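Local structure of protein (TC3 transposase) (Caenorhabditis elegans, 1TC3) at a contact of chain A with DNA. The protein binds specifically through this N-terminal domain to the ends of the Tc3 inverted repeats and, as the full-length transposase, cuts the element out for transposition. Numbering follows the deposited sequence.

Contact 1: a contact of chain A with DNA. Residues 1-4, 33-34, 36-37, 48. With nucleotides of chain C; nucleotides of chain B.
His36 turns CG anti to the backbone N (chi1 -165°), which swings its ring off helix 35-43 into the major groove, while Arg2, with CG beside its backbone N and its chain bent at chi2 (-80°), lies in the minor groove. The two residues therefore reach DG10 of chain B and its neighbours from opposite grooves. ND1 of His36 donates to the Hoogsteen-edge N7 of DG10 at 2.9 Å, and that acceptor lies 20° out of the imidazole plane.

In the minor groove the N-terminal arm follows the A-T pairs. The Pro1 ring wedges between the sugars of the two strands, with its N 3.0 Å from the O2 of DT14 of chain C, a hydrogen bond to the thymine carbonyl. The backbone N of Arg2 likewise bonds N3 of DA9 of chain B at 3.1 Å. Beyond it the guanidinium lies along the sugar of DA13 of chain C, C4' over one face and N2 of DG10 toward the other, without a hydrogen bond to the ring oxygen O4'. An alanine at Arg2 would lose this guanidinium and would probably weaken the hold on the minor groove, though the backbone bond to DA9 could remain.

Outside the grooves, the chain B backbone is held at successive phosphates. Tyr48 OH donates to OP1 of DA9 at 2.8 Å. Arg33 braces the N-terminal arm, its NH1 donating to the Ser4 carbonyl O at 2.6 Å from above the carbonyl plane. OP2 of DG10 accepts from both Ser34 N and Ser34 OG, the hydroxyl lying 2.8 Å away.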
loop_
_atom_site.group_PDB
_atom_site.type_symbol
_atom_site.label_atom_id
_atom_site.label_comp_id
_atom_site.label_asym_id
_atom_site.label_seq_id
_atom_site.Cartn_x
_atom_site.Cartn_y
_atom_site.Cartn_z
ATOM N N PRO A 1 -13.557 -5.766 4.284
ATOM C CA PRO A 1 -12.712 -6.894 4.004
ATOM C C PRO A 1 -12.089 -7.499 5.250
ATOM O O PRO A 1 -12.638 -7.320 6.318
ATOM C CB PRO A 1 -11.749 -6.466 2.896
ATOM C CG PRO A 1 -12.450 -5.322 2.175
ATOM C CD PRO A 1 -13.502 -4.804 3.141
ATOM N N ARG A 2 -10.999 -8.250 5.146
ATOM C CA ARG A 2 -10.467 -8.860 6.343
ATOM C C ARG A 2 -9.820 -7.878 7.269
ATOM O O ARG A 2 -9.629 -8.133 8.471
ATOM C CB ARG A 2 -9.583 -10.046 6.026
ATOM C CG ARG A 2 -10.339 -11.135 5.271
ATOM C CD ARG A 2 -11.185 -12.017 6.189
ATOM N NE ARG A 2 -11.547 -13.269 5.538
ATOM C CZ ARG A 2 -11.003 -14.430 5.847
ATOM N NH1 ARG A 2 -10.080 -14.528 6.817
ATOM N NH2 ARG A 2 -11.392 -15.506 5.157
ATOM N N GLY A 3 -9.518 -6.727 6.689
ATOM C CA GLY A 3 -8.912 -5.654 7.446
ATOM C C GLY A 3 -9.369 -4.298 6.929
ATOM O O GLY A 3 -10.039 -4.180 5.905
ATOM N N SER A 4 -8.956 -3.256 7.624
ATOM C CA SER A 4 -9.314 -1.916 7.246
ATOM C C SER A 4 -8.674 -1.461 5.972
ATOM O O SER A 4 -7.587 -1.914 5.578
ATOM C CB SER A 4 -8.961 -0.910 8.305
ATOM O OG SER A 4 -7.892 -1.378 9.089
ATOM N N ARG A 33 1.158 -4.040 6.951
ATOM C CA ARG A 33 0.051 -4.326 6.079
ATOM C C ARG A 33 0.407 -5.477 5.157
ATOM O O ARG A 33 1.548 -5.654 4.793
ATOM C CB ARG A 33 -0.276 -3.115 5.224
ATOM C CG ARG A 33 -1.076 -2.054 5.959
ATOM C CD ARG A 33 -2.279 -2.587 6.717
ATOM N NE ARG A 33 -3.066 -1.485 7.253
ATOM C CZ ARG A 33 -4.384 -1.346 7.145
ATOM N NH1 ARG A 33 -5.151 -2.240 6.528
ATOM N NH2 ARG A 33 -4.962 -0.266 7.670
ATOM N N SER A 34 -0.579 -6.252 4.769
ATOM C CA SER A 34 -0.408 -7.368 3.870
ATOM C C SER A 34 0.159 -6.885 2.533
ATOM O O SER A 34 -0.015 -5.736 2.114
ATOM C CB SER A 34 -1.774 -8.015 3.637
ATOM O OG SER A 34 -2.541 -7.241 2.721
ATOM N N HIS A 36 -0.671 -8.074 -0.216
ATOM C CA HIS A 36 -1.865 -8.055 -1.019
ATOM C C HIS A 36 -2.409 -6.651 -1.152
ATOM O O HIS A 36 -2.564 -6.134 -2.254
ATOM C CB HIS A 36 -2.953 -9.001 -0.475
ATOM C CG HIS A 36 -4.050 -9.285 -1.461
ATOM N ND1 HIS A 36 -5.090 -10.144 -1.150
ATOM C CD2 HIS A 36 -4.246 -8.814 -2.727
ATOM C CE1 HIS A 36 -5.856 -10.204 -2.245
ATOM N NE2 HIS A 36 -5.376 -9.425 -3.211
ATOM N N CYS A 37 -2.729 -5.991 -0.055
ATOM C CA CYS A 37 -3.252 -4.679 -0.308
ATOM C C CYS A 37 -2.226 -3.827 -0.982
ATOM O O CYS A 37 -2.453 -3.230 -2.047
ATOM C CB CYS A 37 -3.887 -3.965 0.884
ATOM S SG CYS A 37 -2.914 -4.262 2.338
ATOM N N TYR A 48 -7.941 3.052 -6.422
ATOM C CA TYR A 48 -8.233 2.674 -5.050
ATOM C C TYR A 48 -9.377 3.514 -4.546
ATOM O O TYR A 48 -9.360 4.737 -4.711
ATOM C CB TYR A 48 -7.033 2.890 -4.115
ATOM C CG TYR A 48 -7.103 2.116 -2.819
ATOM C CD1 TYR A 48 -6.908 0.739 -2.798
ATOM C CD2 TYR A 48 -7.306 2.752 -1.602
ATOM C CE1 TYR A 48 -6.921 0.009 -1.610
ATOM C CE2 TYR A 48 -7.351 2.040 -0.402
ATOM C CZ TYR A 48 -7.159 0.661 -0.406
ATOM O OH TYR A 48 -7.208 -0.045 0.772
ATOM P P DA C 13 -15.797 -17.462 5.013
ATOM O OP1 DA C 13 -15.268 -18.624 5.767
ATOM O OP2 DA C 13 -17.107 -17.526 4.311
ATOM O "O5'" DA C 13 -15.752 -16.275 6.056
ATOM C "C5'" DA C 13 -14.851 -16.408 7.147
ATOM C "C4'" DA C 13 -14.381 -15.014 7.507
ATOM O "O4'" DA C 13 -13.990 -14.350 6.274
ATOM C "C3'" DA C 13 -15.474 -14.110 8.059
ATOM O "O3'" DA C 13 -14.850 -13.041 8.737
ATOM C "C2'" DA C 13 -16.157 -13.601 6.794
ATOM C "C1'" DA C 13 -14.915 -13.340 5.947
ATOM N N9 DA C 13 -15.177 -13.364 4.512
ATOM C C8 DA C 13 -15.916 -14.218 3.740
ATOM N N7 DA C 13 -15.940 -13.874 2.470
ATOM C C5 DA C 13 -15.190 -12.699 2.404
ATOM C C6 DA C 13 -14.857 -11.809 1.344
ATOM N N6 DA C 13 -15.189 -11.983 0.063
ATOM N N1 DA C 13 -14.099 -10.742 1.634
ATOM C C2 DA C 13 -13.736 -10.565 2.904
ATOM N N3 DA C 13 -14.027 -11.300 3.988
ATOM C C4 DA C 13 -14.721 -12.378 3.663
ATOM P P DT C 14 -15.135 -12.798 10.285
ATOM O OP1 DT C 14 -14.116 -13.473 11.146
ATOM O OP2 DT C 14 -16.570 -13.088 10.495
ATOM O "O5'" DT C 14 -14.918 -11.218 10.346
ATOM C "C5'" DT C 14 -13.947 -10.689 9.475
ATOM C "C4'" DT C 14 -14.493 -9.663 8.507
ATOM O "O4'" DT C 14 -15.015 -10.234 7.293
ATOM C "C3'" DT C 14 -15.547 -8.675 8.985
ATOM O "O3'" DT C 14 -14.980 -7.391 8.882
ATOM C "C2'" DT C 14 -16.641 -8.813 7.929
ATOM C "C1'" DT C 14 -15.773 -9.191 6.747
ATOM N N1 DT C 14 -16.538 -9.708 5.644
ATOM C C2 DT C 14 -16.282 -9.017 4.473
ATOM O O2 DT C 14 -15.539 -8.064 4.401
ATOM N N3 DT C 14 -16.954 -9.477 3.383
ATOM C C4 DT C 14 -17.854 -10.527 3.368
ATOM O O4 DT C 14 -18.389 -10.797 2.303
ATOM C C5 DT C 14 -18.068 -11.213 4.635
ATOM C C7 DT C 14 -19.012 -12.372 4.726
ATOM C C6 DT C 14 -17.405 -10.773 5.715
ATOM P P DA C 15 -14.904 -6.457 10.162
ATOM O OP1 DA C 15 -13.891 -7.021 11.088
ATOM O OP2 DA C 15 -16.296 -6.255 10.613
ATOM O "O5'" DA C 15 -14.395 -5.076 9.561
ATOM C "C5'" DA C 15 -13.188 -5.014 8.843
ATOM C "C4'" DA C 15 -13.203 -3.940 7.777
ATOM O "O4'" DA C 15 -14.047 -4.335 6.679
ATOM C "C3'" DA C 15 -13.684 -2.561 8.176
ATOM O "O3'" DA C 15 -13.155 -1.651 7.214
ATOM C "C2'" DA C 15 -15.200 -2.733 7.962
ATOM C "C1'" DA C 15 -15.241 -3.553 6.668
ATOM N N9 DA C 15 -16.315 -4.543 6.501
ATOM C C8 DA C 15 -16.683 -5.319 7.572
ATOM N N7 DA C 15 -17.569 -6.254 7.277
ATOM C C5 DA C 15 -17.791 -6.107 5.910
ATOM C C6 DA C 15 -18.641 -6.785 4.995
ATOM N N6 DA C 15 -19.437 -7.787 5.378
ATOM N N1 DA C 15 -18.649 -6.387 3.693
ATOM C C2 DA C 15 -17.812 -5.382 3.346
ATOM N N3 DA C 15 -16.981 -4.657 4.127
ATOM C C4 DA C 15 -17.015 -5.064 5.415
ATOM P P DT B 8 -12.375 -3.481 -4.579
ATOM O OP1 DT B 8 -11.848 -2.101 -4.418
ATOM O OP2 DT B 8 -12.080 -4.258 -5.809
ATOM O "O5'" DT B 8 -12.026 -4.297 -3.245
ATOM C "C5'" DT B 8 -11.961 -3.434 -2.130
ATOM C "C4'" DT B 8 -11.504 -4.200 -0.922
ATOM O "O4'" DT B 8 -12.375 -5.340 -0.883
ATOM C "C3'" DT B 8 -10.094 -4.765 -1.068
ATOM O "O3'" DT B 8 -9.410 -4.773 0.165
ATOM C "C2'" DT B 8 -10.371 -6.181 -1.533
ATOM C "C1'" DT B 8 -11.589 -6.463 -0.683
ATOM N N1 DT B 8 -12.312 -7.618 -1.143
ATOM C C2 DT B 8 -12.700 -8.513 -0.168
ATOM O O2 DT B 8 -12.474 -8.337 0.998
ATOM N N3 DT B 8 -13.333 -9.645 -0.612
ATOM C C4 DT B 8 -13.579 -9.946 -1.941
ATOM O O4 DT B 8 -14.164 -10.998 -2.201
ATOM C C5 DT B 8 -13.163 -8.940 -2.911
ATOM C C7 DT B 8 -13.368 -9.179 -4.379
ATOM C C6 DT B 8 -12.537 -7.835 -2.478
ATOM P P DA B 9 -7.921 -4.196 0.169
ATOM O OP1 DA B 9 -7.945 -2.727 0.349
ATOM O OP2 DA B 9 -7.182 -4.783 -0.975
ATOM O "O5'" DA B 9 -7.390 -4.788 1.551
ATOM C "C5'" DA B 9 -8.024 -4.318 2.662
ATOM C "C4'" DA B 9 -7.662 -5.138 3.870
ATOM O "O4'" DA B 9 -8.330 -6.421 3.857
ATOM C "C3'" DA B 9 -6.182 -5.399 4.043
ATOM O "O3'" DA B 9 -5.857 -5.265 5.463
ATOM C "C2'" DA B 9 -6.039 -6.780 3.404
ATOM C "C1'" DA B 9 -7.442 -7.398 3.388
ATOM N N9 DA B 9 -7.894 -7.861 2.066
ATOM C C8 DA B 9 -7.564 -7.455 0.803
ATOM N N7 DA B 9 -8.170 -8.103 -0.153
ATOM C C5 DA B 9 -8.914 -9.056 0.513
ATOM C C6 DA B 9 -9.786 -10.047 0.051
ATOM N N6 DA B 9 -9.995 -10.281 -1.258
ATOM N N1 DA B 9 -10.414 -10.802 0.975
ATOM C C2 DA B 9 -10.206 -10.550 2.270
ATOM N N3 DA B 9 -9.414 -9.623 2.821
ATOM C C4 DA B 9 -8.784 -8.903 1.879
ATOM P P DG B 10 -4.628 -6.064 6.005
ATOM O OP1 DG B 10 -4.275 -5.752 7.408
ATOM O OP2 DG B 10 -3.660 -5.833 4.919
ATOM O "O5'" DG B 10 -5.256 -7.546 5.965
ATOM C "C5'" DG B 10 -5.782 -8.168 7.104
ATOM C "C4'" DG B 10 -5.801 -9.688 6.954
ATOM O "O4'" DG B 10 -6.239 -10.071 5.636
ATOM C "C3'" DG B 10 -4.444 -10.372 7.136
ATOM O "O3'" DG B 10 -4.430 -11.141 8.319
ATOM C "C2'" DG B 10 -4.228 -11.239 5.883
ATOM C "C1'" DG B 10 -5.609 -11.292 5.249
ATOM N N9 DG B 10 -5.652 -11.273 3.792
ATOM C C8 DG B 10 -5.239 -10.286 2.923
ATOM N N7 DG B 10 -5.587 -10.493 1.675
ATOM C C5 DG B 10 -6.396 -11.617 1.765
ATOM C C6 DG B 10 -7.040 -12.287 0.741
ATOM O O6 DG B 10 -7.055 -11.964 -0.441
ATOM N N1 DG B 10 -7.742 -13.390 1.206
ATOM C C2 DG B 10 -7.771 -13.794 2.522
ATOM N N2 DG B 10 -8.493 -14.890 2.750
ATOM N N3 DG B 10 -7.161 -13.159 3.522
ATOM C C4 DG B 10 -6.473 -12.096 3.057
#

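Contact 2: a contact of chain A with DNA. Residues 23-25, 29, 35, 39. With nucleotides of chain C.
Helix 35-43, the recognition helix of the helix-turn-helix, sits in the major groove over a run of guanines in chain C, and the N-terminal end of helix 24-31 abuts the phosphates beside it. Arg35, its chain bent at chi3 (-55°), meets DG8 end-on: NH1 donates to N7 at 2.8 Å and NH2 to the carbonyl O6 at 2.7 Å. Both acceptors lie within a few degrees of the guanidinium plane, a pairing that reads the Hoogsteen edge of guanine.

One base earlier, His25 brings NE2 to N7 of DG7 at 2.9 Å, with the acceptor 8° from the imidazole plane. The Arg35 chain crosses over this ring, CD 3.5 Å above the ring plane, over its centre, which is likely to limit the swing of both side chains.

The backbone is held alongside. His25 N, at the start of its helix, donates to OP2 of DG7 at 3.0 Å, where the helix dipole would be expected to favour the phosphate. Arg39 grips OP2 of DG8 side-on through NE and NH2, with OP2 lying in the guanidinium plane. A water joins Arg35 NH1, at 2.8 Å, to the phosphates of DG7 and DG8. Ser23 OG reaches OP1 of DG6 at 3.1 Å, and the Arg29 guanidinium forms a salt bridge with the same phosphate. Base reading and phosphate clamping together contribute to the sequence-specific hold of this DNA-binding domain on the transposon end.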
loop_
_atom_site.group_PDB
_atom_site.type_symbol
_atom_site.label_atom_id
_atom_site.label_comp_id
_atom_site.label_asym_id
_atom_site.label_seq_id
_atom_site.Cartn_x
_atom_site.Cartn_y
_atom_site.Cartn_z
ATOM N N SER A 23 11.052 -2.969 -1.410
ATOM C CA SER A 23 10.438 -4.201 -1.793
ATOM C C SER A 23 9.113 -4.342 -1.117
ATOM O O SER A 23 8.932 -3.841 -0.008
ATOM C CB SER A 23 11.296 -5.388 -1.418
ATOM O OG SER A 23 11.085 -5.689 -0.059
ATOM N N LEU A 24 8.245 -5.070 -1.824
ATOM C CA LEU A 24 6.933 -5.360 -1.340
ATOM C C LEU A 24 7.022 -5.826 0.088
ATOM O O LEU A 24 6.387 -5.303 1.025
ATOM C CB LEU A 24 6.262 -6.477 -2.135
ATOM C CG LEU A 24 4.823 -6.167 -2.523
ATOM C CD1 LEU A 24 4.883 -4.917 -3.370
ATOM C CD2 LEU A 24 4.227 -7.283 -3.378
ATOM N N HIS A 25 7.843 -6.833 0.245
ATOM C CA HIS A 25 7.971 -7.423 1.541
ATOM C C HIS A 25 8.437 -6.441 2.583
ATOM O O HIS A 25 7.999 -6.479 3.704
ATOM C CB HIS A 25 8.939 -8.609 1.473
ATOM C CG HIS A 25 8.379 -9.927 1.120
ATOM N ND1 HIS A 25 7.992 -10.850 2.106
ATOM C CD2 HIS A 25 8.198 -10.493 -0.092
ATOM C CE1 HIS A 25 7.580 -11.968 1.488
ATOM N NE2 HIS A 25 7.706 -11.781 0.156
ATOM N N ARG A 29 6.376 -4.990 6.056
ATOM C CA ARG A 29 6.868 -4.974 7.404
ATOM C C ARG A 29 6.845 -3.599 7.963
ATOM O O ARG A 29 6.497 -3.362 9.126
ATOM C CB ARG A 29 8.234 -5.622 7.530
ATOM C CG ARG A 29 8.311 -6.996 6.883
ATOM C CD ARG A 29 9.671 -7.621 7.140
ATOM N NE ARG A 29 10.481 -7.719 5.938
ATOM C CZ ARG A 29 11.478 -6.898 5.663
ATOM N NH1 ARG A 29 11.848 -5.902 6.500
ATOM N NH2 ARG A 29 12.123 -7.111 4.513
ATOM N N ARG A 35 0.854 -7.799 1.865
ATOM C CA ARG A 35 1.478 -7.524 0.596
ATOM C C ARG A 35 0.392 -7.275 -0.412
ATOM O O ARG A 35 0.518 -6.396 -1.271
ATOM C CB ARG A 35 2.376 -8.706 0.200
ATOM C CG ARG A 35 3.805 -8.676 0.768
ATOM C CD ARG A 35 4.713 -9.810 0.301
ATOM N NE ARG A 35 4.162 -11.142 0.540
ATOM C CZ ARG A 35 3.956 -12.011 -0.432
ATOM N NH1 ARG A 35 4.282 -11.711 -1.700
ATOM N NH2 ARG A 35 3.432 -13.204 -0.135
ATOM N N ARG A 39 0.185 -4.428 -2.823
ATOM C CA ARG A 39 0.338 -4.715 -4.238
ATOM C C ARG A 39 -0.718 -4.010 -5.058
ATOM O O ARG A 39 -0.445 -3.021 -5.759
ATOM C CB ARG A 39 0.324 -6.195 -4.498
ATOM C CG ARG A 39 1.176 -6.620 -5.680
ATOM C CD ARG A 39 1.017 -8.105 -5.980
ATOM N NE ARG A 39 1.833 -8.994 -5.140
ATOM C CZ ARG A 39 1.419 -9.563 -4.029
ATOM N NH1 ARG A 39 0.195 -9.323 -3.568
ATOM N NH2 ARG A 39 2.233 -10.332 -3.340
ATOM P P DG C 6 13.049 -8.728 1.367
ATOM O OP1 DG C 6 13.163 -7.290 1.567
ATOM O OP2 DG C 6 12.128 -9.541 2.165
ATOM O "O5'" DG C 6 12.686 -9.098 -0.130
ATOM C "C5'" DG C 6 13.355 -8.661 -1.288
ATOM C "C4'" DG C 6 13.076 -9.613 -2.458
ATOM O "O4'" DG C 6 13.458 -10.967 -2.119
ATOM C "C3'" DG C 6 11.631 -9.863 -2.821
ATOM O "O3'" DG C 6 11.049 -8.699 -3.344
ATOM C "C2'" DG C 6 11.885 -10.943 -3.874
ATOM C "C1'" DG C 6 12.793 -11.830 -3.043
ATOM N N9 DG C 6 12.006 -12.757 -2.281
ATOM C C8 DG C 6 11.800 -12.637 -0.934
ATOM N N7 DG C 6 11.067 -13.601 -0.434
ATOM C C5 DG C 6 10.800 -14.412 -1.520
ATOM C C6 DG C 6 10.024 -15.587 -1.601
ATOM O O6 DG C 6 9.397 -16.174 -0.685
ATOM N N1 DG C 6 10.017 -16.073 -2.908
ATOM C C2 DG C 6 10.660 -15.466 -3.974
ATOM N N2 DG C 6 10.537 -16.050 -5.164
ATOM N N3 DG C 6 11.367 -14.349 -3.907
ATOM C C4 DG C 6 11.375 -13.885 -2.662
ATOM P P DG C 7 9.478 -8.389 -3.319
ATOM O OP1 DG C 7 9.337 -7.201 -4.190
ATOM O OP2 DG C 7 8.969 -8.546 -1.947
ATOM O "O5'" DG C 7 8.786 -9.524 -4.153
ATOM C "C5'" DG C 7 9.047 -9.405 -5.515
ATOM C "C4'" DG C 7 8.763 -10.723 -6.180
ATOM O "O4'" DG C 7 9.378 -11.822 -5.465
ATOM C "C3'" DG C 7 7.331 -11.123 -6.047
ATOM O "O3'" DG C 7 6.563 -10.316 -6.893
ATOM C "C2'" DG C 7 7.403 -12.573 -6.536
ATOM C "C1'" DG C 7 8.601 -12.991 -5.711
ATOM N N9 DG C 7 8.109 -13.389 -4.439
ATOM C C8 DG C 7 8.191 -12.677 -3.283
ATOM N N7 DG C 7 7.621 -13.297 -2.284
ATOM C C5 DG C 7 7.102 -14.467 -2.843
ATOM C C6 DG C 7 6.340 -15.511 -2.269
ATOM O O6 DG C 7 5.961 -15.677 -1.098
ATOM N N1 DG C 7 6.041 -16.474 -3.187
ATOM C C2 DG C 7 6.374 -16.452 -4.505
ATOM N N2 DG C 7 5.967 -17.518 -5.208
ATOM N N3 DG C 7 7.065 -15.478 -5.076
ATOM C C4 DG C 7 7.353 -14.506 -4.187
ATOM P P DG C 8 5.012 -10.052 -6.628
ATOM O OP1 DG C 8 4.671 -8.849 -7.399
ATOM O OP2 DG C 8 4.720 -10.153 -5.177
ATOM O "O5'" DG C 8 4.388 -11.258 -7.412
ATOM C "C5'" DG C 8 3.569 -12.161 -6.845
ATOM C "C4'" DG C 8 3.486 -13.337 -7.790
ATOM O "O4'" DG C 8 4.269 -14.407 -7.293
ATOM C "C3'" DG C 8 2.099 -13.919 -7.974
ATOM O "O3'" DG C 8 1.854 -13.922 -9.313
ATOM C "C2'" DG C 8 2.118 -15.320 -7.374
ATOM C "C1'" DG C 8 3.401 -15.257 -6.580
ATOM N N9 DG C 8 3.314 -14.807 -5.193
ATOM C C8 DG C 8 3.812 -13.813 -4.387
ATOM N N7 DG C 8 3.522 -13.953 -3.120
ATOM C C5 DG C 8 2.867 -15.169 -3.051
ATOM C C6 DG C 8 2.366 -15.882 -1.936
ATOM O O6 DG C 8 2.342 -15.540 -0.752
ATOM N N1 DG C 8 1.840 -17.097 -2.298
ATOM C C2 DG C 8 1.761 -17.524 -3.572
ATOM N N2 DG C 8 1.149 -18.675 -3.709
ATOM N N3 DG C 8 2.188 -16.868 -4.641
ATOM C C4 DG C 8 2.768 -15.725 -4.308
HETATM O O HOH W 1 6.232 -10.011 -2.640
#

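The centres of the C-alpha atoms of contact 1 and contact 2 lie about 12 Å apart, and helix 35-43 serves both: His36 and Cys37 face chain B in contact 1, while Arg35 and Arg39 face chain C in contact 2. Arg35 and His36, adjacent in the helix, read bases of opposite strands in the major groove, while Cys37 and Arg39 meet the backbones. Contact 1 adds the N-terminal arm in the minor groove and Tyr48 near the end of this fragment; contact 2 adds the start of helix 24-31. The compact domain consequently spans two grooves and both strands, which probably fixes its position and orientation along the inverted repeat.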